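Local coordinates for protein acetyl transferase (Salmonella typhimurium, PDB 1S7K) that probably transfers an acetyl group from acetyl-coenzyme A to the N-terminal amine of ribosomal protein L7/L12, as a GNAT-family acetyltransferase, at residues H28-K33 and N79-V84. Numbering follows the deposited sequence.
Sequences HQLVLK and NEMAGV
Leu30 sets its CD2 methyl squarely over one face of the Ala82–Gly83 peptide group, 4.0 Å from Ala82 C, while backbone hydrogen bonds tie Ala82 to Ile75 and Asp104 and Gly83 to Ile75. Ala82 and Gly83 pair together with Ile75 of the neighbouring strand, a classic beta bulge. Beside that peptide, Leu30 and Met81 lie alongside, running in opposite senses. CG of Met81 lies anti to its own N (chi1 -152°), sending the chain out toward the helix; a bend at chi3 (64°) then turns CE back against the leucine, 3.8 Å from Leu30 CB. CE also comes within 3.2 Å of Leu30 CD2, tighter than normal van der Waals contact, which makes the exact methyl position doubtful. No hydrogen bond links the two segments; the contact is apolar. Lys33 instead forms a salt bridge with Asp104, past the end of strand 96-103. The axes of 28-33 and 80-84 come within 9.6 Å and cross at -60°. Met81 also packs on Leu27 of helix 24-33 and on Leu74 and Phe76 of strand 71-77, so the helix covers this part of the GNAT sheet, where Gly83 lies close to Leu103, a CoA-binding residue, though no CoA is bound here.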
loop_
_atom_site.group_PDB
_atom_site.type_symbol
_atom_site.label_atom_id
_atom_site.label_comp_id
_atom_site.label_asym_id
_atom_site.label_seq_id
_atom_site.Cartn_x
_atom_site.Cartn_y
_atom_site.Cartn_z
ATOM N N HIS A 28 -16.777 -8.649 -19.604
ATOM C CA HIS A 28 -17.719 -9.320 -18.710
ATOM C C HIS A 28 -17.809 -10.751 -19.156
ATOM O O HIS A 28 -17.858 -11.644 -18.344
ATOM C CB HIS A 28 -19.119 -8.686 -18.757
ATOM C CG HIS A 28 -20.065 -9.215 -17.707
ATOM N ND1 HIS A 28 -19.673 -9.448 -16.401
ATOM C CD2 HIS A 28 -21.393 -9.497 -17.754
ATOM C CE1 HIS A 28 -20.718 -9.847 -15.694
ATOM N NE2 HIS A 28 -21.777 -9.884 -16.489
ATOM N N GLN A 29 -17.839 -10.962 -20.468
ATOM C CA GLN A 29 -17.915 -12.316 -21.000
ATOM C C GLN A 29 -16.724 -13.152 -20.539
ATOM O O GLN A 29 -16.876 -14.312 -20.175
ATOM C CB GLN A 29 -17.932 -12.271 -22.523
ATOM C CG GLN A 29 -19.276 -11.915 -23.124
ATOM C CD GLN A 29 -20.230 -13.098 -23.067
ATOM O OE1 GLN A 29 -21.009 -13.232 -22.117
ATOM N NE2 GLN A 29 -20.138 -13.992 -24.073
ATOM N N LEU A 30 -15.527 -12.564 -20.596
ATOM C CA LEU A 30 -14.308 -13.257 -20.185
ATOM C C LEU A 30 -14.296 -13.418 -18.661
ATOM O O LEU A 30 -13.896 -14.472 -18.150
ATOM C CB LEU A 30 -13.076 -12.456 -20.649
ATOM C CG LEU A 30 -11.858 -13.251 -21.152
ATOM C CD1 LEU A 30 -12.312 -14.245 -22.209
ATOM C CD2 LEU A 30 -10.812 -12.305 -21.720
ATOM N N VAL A 31 -14.721 -12.373 -17.935
ATOM C CA VAL A 31 -14.780 -12.452 -16.455
ATOM C C VAL A 31 -15.556 -13.712 -16.101
ATOM O O VAL A 31 -15.067 -14.627 -15.411
ATOM C CB VAL A 31 -15.565 -11.292 -15.827
ATOM C CG1 VAL A 31 -16.001 -11.674 -14.424
ATOM C CG2 VAL A 31 -14.733 -10.036 -15.810
ATOM N N LEU A 32 -16.780 -13.734 -16.619
ATOM C CA LEU A 32 -17.691 -14.836 -16.413
ATOM C C LEU A 32 -17.055 -16.143 -16.824
ATOM O O LEU A 32 -17.115 -17.120 -16.101
ATOM C CB LEU A 32 -18.949 -14.612 -17.238
ATOM C CG LEU A 32 -20.081 -15.534 -16.865
ATOM C CD1 LEU A 32 -20.093 -15.750 -15.322
ATOM C CD2 LEU A 32 -21.364 -14.909 -17.383
ATOM N N LYS A 33 -16.445 -16.149 -18.007
ATOM C CA LYS A 33 -15.822 -17.352 -18.524
ATOM C C LYS A 33 -14.673 -17.892 -17.657
ATOM O O LYS A 33 -14.448 -19.110 -17.595
ATOM C CB LYS A 33 -15.313 -17.090 -19.943
ATOM C CG LYS A 33 -14.638 -18.316 -20.551
ATOM C CD LYS A 33 -13.655 -17.961 -21.656
ATOM C CE LYS A 33 -12.950 -19.205 -22.091
ATOM N NZ LYS A 33 -11.649 -18.905 -22.701
ATOM N N ASN A 79 -6.097 -8.870 -32.102
ATOM C CA ASN A 79 -7.418 -8.227 -31.974
ATOM C C ASN A 79 -8.497 -8.892 -31.112
ATOM O O ASN A 79 -9.631 -8.422 -31.065
ATOM C CB ASN A 79 -8.002 -7.935 -33.370
ATOM C CG ASN A 79 -7.224 -6.859 -34.087
ATOM O OD1 ASN A 79 -6.963 -5.818 -33.512
ATOM N ND2 ASN A 79 -6.822 -7.124 -35.341
ATOM N N GLU A 80 -8.138 -9.947 -30.405
ATOM C CA GLU A 80 -9.066 -10.647 -29.528
ATOM C C GLU A 80 -8.741 -10.243 -28.090
ATOM O O GLU A 80 -7.584 -10.186 -27.723
ATOM C CB GLU A 80 -8.861 -12.142 -29.664
ATOM C CG GLU A 80 -9.997 -12.921 -29.101
ATOM C CD GLU A 80 -9.776 -14.395 -29.170
ATOM O OE1 GLU A 80 -9.028 -14.877 -30.063
ATOM O OE2 GLU A 80 -10.380 -15.086 -28.323
ATOM N N MET A 81 -9.743 -9.968 -27.274
ATOM C CA MET A 81 -9.402 -9.595 -25.892
ATOM C C MET A 81 -8.822 -10.823 -25.163
ATOM O O MET A 81 -9.387 -11.921 -25.203
ATOM C CB MET A 81 -10.656 -9.046 -25.212
ATOM C CG MET A 81 -10.397 -8.038 -24.099
ATOM S SD MET A 81 -11.941 -7.886 -23.108
ATOM C CE MET A 81 -11.920 -9.391 -22.605
ATOM N N ALA A 82 -7.672 -10.678 -24.494
ATOM C CA ALA A 82 -7.057 -11.828 -23.843
ATOM C C ALA A 82 -6.870 -11.738 -22.336
ATOM O O ALA A 82 -6.590 -12.737 -21.707
ATOM C CB ALA A 82 -5.682 -12.141 -24.487
ATOM N N GLY A 83 -6.964 -10.538 -21.780
ATOM C CA GLY A 83 -6.839 -10.420 -20.329
ATOM C C GLY A 83 -6.728 -8.985 -19.915
ATOM O O GLY A 83 -6.984 -8.104 -20.708
ATOM N N VAL A 84 -6.360 -8.745 -18.655
ATOM C CA VAL A 84 -6.257 -7.397 -18.108
ATOM C C VAL A 84 -4.847 -7.161 -17.509
ATOM O O VAL A 84 -4.286 -8.068 -16.937
ATOM C CB VAL A 84 -7.250 -7.187 -16.944
ATOM C CG1 VAL A 84 -6.924 -5.877 -16.248
ATOM C CG2 VAL A 84 -8.736 -7.118 -17.477
#